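Local coordinates for protein V-type ATP synthase alpha chain (Nanoarchaeum equitans Kin4-M, PDB 5BN3) that forms the A subunit of a V-type ATP synthase, a P-loop nucleotide-binding protein that carries bound ADP and magnesium in this six-chain assembly, at residues I248-R253 / E295-L300; N255-V260 / L282-S287. All blocks are in the same frame, centred on the assembly; numbering follows the deposited sequence.

Interaction 1 (I248-R253 / E295-L300); sequences IGCGER and EASIYL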
loop_
_atom_site.group_PDB
_atom_site.type_symbol
_atom_site.label_atom_id
_atom_site.label_comp_id
_atom_site.label_asym_id
_atom_site.label_seq_id
_atom_site.Cartn_x
_atom_site.Cartn_y
_atom_site.Cartn_z
ATOM N N ILE A 248 -22.770 25.959 6.711
ATOM C CA ILE A 248 -21.496 26.298 6.093
ATOM C C ILE A 248 -21.227 25.416 4.880
ATOM O O ILE A 248 -20.971 24.216 5.014
ATOM C CB ILE A 248 -20.322 26.151 7.083
ATOM C CG1 ILE A 248 -20.655 26.829 8.415
ATOM C CG2 ILE A 248 -19.051 26.736 6.489
ATOM C CD1 ILE A 248 -19.545 26.724 9.447
ATOM N N GLY A 249 -21.293 26.014 3.695
ATOM C CA GLY A 249 -20.889 25.330 2.483
ATOM C C GLY A 249 -19.393 25.484 2.303
ATOM O O GLY A 249 -18.926 26.466 1.722
ATOM N N CYS A 250 -18.642 24.512 2.812
ATOM C CA CYS A 250 -17.188 24.565 2.778
ATOM C C CYS A 250 -16.643 23.754 1.606
ATOM O O CYS A 250 -16.531 22.532 1.689
ATOM C CB CYS A 250 -16.615 24.048 4.100
ATOM S SG CYS A 250 -14.811 24.095 4.230
ATOM N N GLY A 251 -16.320 24.443 0.513
ATOM C CA GLY A 251 -15.697 23.820 -0.640
ATOM C C GLY A 251 -16.583 22.879 -1.436
ATOM O O GLY A 251 -16.079 21.948 -2.064
ATOM N N GLU A 252 -17.893 23.119 -1.421
ATOM C CA GLU A 252 -18.833 22.283 -2.175
ATOM C C GLU A 252 -19.471 23.022 -3.353
ATOM O O GLU A 252 -18.957 24.049 -3.794
ATOM C CB GLU A 252 -19.910 21.706 -1.252
ATOM C CG GLU A 252 -19.379 20.709 -0.234
ATOM C CD GLU A 252 -18.802 19.462 -0.880
ATOM O OE1 GLU A 252 -19.406 18.954 -1.848
ATOM O OE2 GLU A 252 -17.742 18.986 -0.421
ATOM N N ARG A 253 -20.585 22.494 -3.859
ATOM C CA ARG A 253 -21.201 23.011 -5.087
ATOM C C ARG A 253 -21.947 24.331 -4.894
ATOM O O ARG A 253 -22.651 24.520 -3.898
ATOM C CB ARG A 253 -22.148 21.971 -5.702
ATOM C CG ARG A 253 -21.466 20.658 -6.080
ATOM C CD ARG A 253 -22.447 19.650 -6.672
ATOM N NE ARG A 253 -21.809 18.349 -6.884
ATOM C CZ ARG A 253 -21.771 17.377 -5.978
ATOM N NH1 ARG A 253 -22.347 17.548 -4.797
ATOM N NH2 ARG A 253 -21.165 16.233 -6.251
ATOM N N GLU A 295 -10.916 27.615 5.272
ATOM C CA GLU A 295 -10.569 27.642 6.687
ATOM C C GLU A 295 -11.292 28.794 7.366
ATOM O O GLU A 295 -11.838 28.640 8.458
ATOM C CB GLU A 295 -9.056 27.777 6.886
ATOM C CG GLU A 295 -8.663 27.981 8.339
ATOM C CD GLU A 295 -7.202 27.695 8.609
ATOM O OE1 GLU A 295 -6.345 28.516 8.215
ATOM O OE2 GLU A 295 -6.911 26.653 9.231
ATOM N N ALA A 296 -11.309 29.944 6.703
ATOM C CA ALA A 296 -11.983 31.119 7.239
ATOM C C ALA A 296 -13.468 30.854 7.462
ATOM O O ALA A 296 -14.021 31.234 8.490
ATOM C CB ALA A 296 -11.789 32.303 6.316
ATOM N N SER A 297 -14.106 30.188 6.503
ATOM C CA SER A 297 -15.541 29.909 6.585
ATOM C C SER A 297 -15.905 29.038 7.791
ATOM O O SER A 297 -16.976 29.197 8.379
ATOM C CB SER A 297 -16.029 29.244 5.298
ATOM O OG SER A 297 -15.544 27.917 5.198
ATOM N N ILE A 298 -15.012 28.118 8.147
ATOM C CA ILE A 298 -15.222 27.231 9.291
ATOM C C ILE A 298 -15.179 27.994 10.620
ATOM O O ILE A 298 -16.070 27.853 11.461
ATOM C CB ILE A 298 -14.166 26.106 9.314
ATOM C CG1 ILE A 298 -14.420 25.102 8.180
ATOM C CG2 ILE A 298 -14.168 25.394 10.652
ATOM C CD1 ILE A 298 -15.715 24.316 8.329
ATOM N N TYR A 299 -14.136 28.797 10.808
ATOM C CA TYR A 299 -14.001 29.598 12.023
ATOM C C TYR A 299 -15.075 30.678 12.095
ATOM O O TYR A 299 -15.556 31.016 13.179
ATOM C CB TYR A 299 -12.604 30.226 12.095
ATOM C CG TYR A 299 -11.502 29.225 12.371
ATOM C CD1 TYR A 299 -10.955 28.468 11.347
ATOM C CD2 TYR A 299 -11.011 29.038 13.655
ATOM C CE1 TYR A 299 -9.953 27.552 11.590
ATOM C CE2 TYR A 299 -10.005 28.122 13.907
ATOM C CZ TYR A 299 -9.482 27.382 12.870
ATOM O OH TYR A 299 -8.482 26.470 13.112
ATOM N N LEU A 300 -15.446 31.212 10.935
ATOM C CA LEU A 300 -16.467 32.249 10.847
ATOM C C LEU A 300 -17.819 31.739 11.331
ATOM O O LEU A 300 -18.482 32.383 12.145
ATOM C CB LEU A 300 -16.608 32.722 9.399
ATOM C CG LEU A 300 -17.519 33.929 9.185
ATOM C CD1 LEU A 300 -16.689 35.189 9.273
ATOM C CD2 LEU A 300 -18.262 33.857 7.858
#
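Ile248 and Cys250 meet Ser297 and Ile298 without any ring between them; the one aromatic ring of the two segments, that of Tyr299, lies on the far side of its helix. There the carbonyl oxygen Glu295 O sits at the ring edge, in plane, while Arg185 makes a cation-pi contact with the ring and the phenol OH is hydrogen-bonded to Glu355 OE1. What remains at the interface is a strand laid against a helix in the P-loop nucleotide-binding domain: helix 293-309 runs nearly antiparallel to strand 244-250, at 161°, with the axes of the short segments 8.5 Å apart.

Ile248 and Cys250, on either side of Gly249 in the chain, point at the helix; Gly249 between them takes no part. Two methyl groups of Ile248, CG2 and CD1, come to Ser297 O side by side, each 3.7 Å away. CG2 is anti to the backbone N (chi1 -48°), and CD1 is carried out to the oxygen by an extended chi2 (180°). Two residues further on, the sulfur of Cys250 is swung anti to its own backbone N and bridges two helix residues, with SG 4.1 Å from Ile298 CG1. Trp325 of helix 322-335 touches both Cys250 and Ile298, and Val317 and Ala319 of strand 314-320 pack on Ile248 and Ile298 respectively, extending the apolar layer along the sheet.

The buried hydroxyl of Ser297 illustrates how a polar group is accommodated in such a layer. Its hydrogen bond goes back to Arg294 O in its own helix, so the strand offers it only van der Waals neighbours: Ser297 OG lies 3.9 Å from Ile248 CG2 and 4.0 Å from Cys250 SG.

Interaction 2 (N255-V260 / L282-S287); sequences NEMTEV and LIANTS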
loop_
_atom_site.group_PDB
_atom_site.type_symbol
_atom_site.label_atom_id
_atom_site.label_comp_id
_atom_site.label_asym_id
_atom_site.label_seq_id
_atom_site.Cartn_x
_atom_site.Cartn_y
_atom_site.Cartn_z
ATOM N N ASN A 255 -24.442 25.374 -6.705
ATOM C CA ASN A 255 -25.869 25.095 -6.856
ATOM C C ASN A 255 -26.554 24.671 -5.559
ATOM O O ASN A 255 -27.757 24.872 -5.396
ATOM C CB ASN A 255 -26.095 24.030 -7.933
ATOM C CG ASN A 255 -26.151 24.614 -9.331
ATOM O OD1 ASN A 255 -26.536 25.770 -9.520
ATOM N ND2 ASN A 255 -25.771 23.813 -10.321
ATOM N N GLU A 256 -25.794 24.075 -4.645
ATOM C CA GLU A 256 -26.360 23.598 -3.387
ATOM C C GLU A 256 -26.654 24.751 -2.432
ATOM O O GLU A 256 -27.592 24.685 -1.637
ATOM C CB GLU A 256 -25.440 22.552 -2.747
ATOM C CG GLU A 256 -25.443 21.226 -3.505
ATOM C CD GLU A 256 -24.203 20.395 -3.265
ATOM O OE1 GLU A 256 -23.296 20.857 -2.537
ATOM O OE2 GLU A 256 -24.131 19.272 -3.811
ATOM N N MET A 257 -25.855 25.808 -2.517
ATOM C CA MET A 257 -26.142 27.031 -1.779
ATOM C C MET A 257 -27.353 27.731 -2.389
ATOM O O MET A 257 -28.236 28.208 -1.673
ATOM C CB MET A 257 -24.924 27.960 -1.797
ATOM C CG MET A 257 -23.637 27.338 -1.270
ATOM S SD MET A 257 -23.579 27.181 0.529
ATOM C CE MET A 257 -24.315 25.564 0.768
ATOM N N THR A 258 -27.388 27.776 -3.719
ATOM C CA THR A 258 -28.501 28.369 -4.454
ATOM C C THR A 258 -29.814 27.638 -4.166
ATOM O O THR A 258 -30.871 28.261 -4.063
ATOM C CB THR A 258 -28.231 28.348 -5.972
ATOM O OG1 THR A 258 -26.916 28.858 -6.235
ATOM C CG2 THR A 258 -29.255 29.189 -6.709
ATOM N N GLU A 259 -29.738 26.316 -4.035
ATOM C CA GLU A 259 -30.905 25.496 -3.703
ATOM C C GLU A 259 -31.545 25.930 -2.385
ATOM O O GLU A 259 -32.768 26.059 -2.291
ATOM C CB GLU A 259 -30.509 24.018 -3.631
ATOM C CG GLU A 259 -31.493 23.131 -2.874
ATOM C CD GLU A 259 -32.720 22.760 -3.691
ATOM O OE1 GLU A 259 -32.821 23.198 -4.856
ATOM O OE2 GLU A 259 -33.581 22.021 -3.166
ATOM N N VAL A 260 -30.712 26.160 -1.374
ATOM C CA VAL A 260 -31.188 26.626 -0.078
ATOM C C VAL A 260 -31.846 28.000 -0.208
ATOM O O VAL A 260 -32.907 28.245 0.365
ATOM C CB VAL A 260 -30.039 26.688 0.948
ATOM C CG1 VAL A 260 -30.525 27.278 2.257
ATOM C CG2 VAL A 260 -29.459 25.303 1.178
ATOM N N LEU A 282 -26.371 31.627 5.945
ATOM C CA LEU A 282 -25.628 30.834 4.971
ATOM C C LEU A 282 -24.217 31.373 4.779
ATOM O O LEU A 282 -24.027 32.564 4.525
ATOM C CB LEU A 282 -26.354 30.813 3.622
ATOM C CG LEU A 282 -27.744 30.180 3.548
ATOM C CD1 LEU A 282 -28.195 30.038 2.101
ATOM C CD2 LEU A 282 -27.750 28.835 4.235
ATOM N N ILE A 283 -23.230 30.492 4.910
ATOM C CA ILE A 283 -21.842 30.845 4.630
ATOM C C ILE A 283 -21.319 29.973 3.494
ATOM O O ILE A 283 -21.193 28.755 3.637
ATOM C CB ILE A 283 -20.966 30.685 5.878
ATOM C CG1 ILE A 283 -21.463 31.631 6.971
ATOM C CG2 ILE A 283 -19.511 30.978 5.553
ATOM C CD1 ILE A 283 -20.948 31.306 8.333
ATOM N N ALA A 284 -21.017 30.605 2.364
ATOM C CA ALA A 284 -20.665 29.872 1.153
ATOM C C ALA A 284 -19.259 30.178 0.661
ATOM O O ALA A 284 -18.974 31.300 0.244
ATOM C CB ALA A 284 -21.669 30.164 0.050
ATOM N N ASN A 285 -18.390 29.176 0.706
ATOM C CA ASN A 285 -17.125 29.239 -0.009
ATOM C C ASN A 285 -17.019 27.997 -0.882
ATOM O O ASN A 285 -16.526 26.957 -0.446
ATOM C CB ASN A 285 -15.939 29.336 0.948
ATOM C CG ASN A 285 -14.703 29.912 0.282
ATOM O OD1 ASN A 285 -14.585 31.126 0.114
ATOM N ND2 ASN A 285 -13.776 29.042 -0.103
ATOM N N THR A 286 -17.500 28.119 -2.116
ATOM C CA THR A 286 -17.626 26.984 -3.023
ATOM C C THR A 286 -16.281 26.389 -3.419
ATOM O O THR A 286 -15.230 26.977 -3.163
ATOM C CB THR A 286 -18.420 27.361 -4.287
ATOM O OG1 THR A 286 -17.716 28.376 -5.012
ATOM C CG2 THR A 286 -19.792 27.881 -3.906
ATOM N N SER A 287 -16.330 25.219 -4.048
ATOM C CA SER A 287 -15.135 24.464 -4.405
ATOM C C SER A 287 -14.123 25.265 -5.224
ATOM O O SER A 287 -12.912 25.087 -5.061
ATOM C CB SER A 287 -15.535 23.198 -5.158
ATOM O OG SER A 287 -16.295 23.521 -6.306
#
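Val260 and Leu282 cross obliquely, the valine presenting a single methyl to the forked end of the leucine. Val260 CG1 comes within 3.6 Å of Leu282 CD1 and 3.7 Å of Leu282 CD2, so it meets both prongs of the fork almost equally. One helical turn earlier, Met257 approaches the strand quite differently, laying the bend of its chain over the small side chain of Ala284: Met257 SD is 3.6 Å from Ala284 CB, and Met257 CG is 3.7 Å from the same methyl. The chain turns at chi2 (-75°), which brings SD round to that methyl and also within 4.2 Å of the backbone oxygen Ile283 O.

The smaller Ala284 thus lies across from the long Met257, and the larger Leu282 across from the short Val260. Ile283 points to the other side of the sheet, onto helix 293-309. Tyr247 of strand 244-250 touches both Met257 and Leu282, and Ile79 packs on Leu282 and Ala284, so neighbouring strands broaden the apolar floor. Val260 also touches Gln234 of helix 229-239, the helix that follows the P-loop. With its segments nearly antiparallel, at 162°, the contact is the helix-on-strand packing of a beta-alpha-beta crossover, here strand 244-250, helix 254-263 and strand 280-285.

How the interactions relate
The centres of the two interactions lie 10 Å apart, across the parallel part of the central sheet in the nucleotide-binding domain. Strands 244-250 and 280-285 are neighbours there, joined by probable hydrogen bonds from Gly249 N to Ile283 O and from Gly251 N to Asn285 O. Both segments of interaction 2 fall between those of interaction 1 in the sequence: strand 244-250, helix 254-263, strand 280-285, helix 293-309. Each helix packs on a different face, so the strand pair is sandwiched between them. The example shows how successive crossovers build a layered P-loop domain; both contacts are buried, the Met257 side chain about 9 Å from a bound magnesium ion and about 11 Å from ADP.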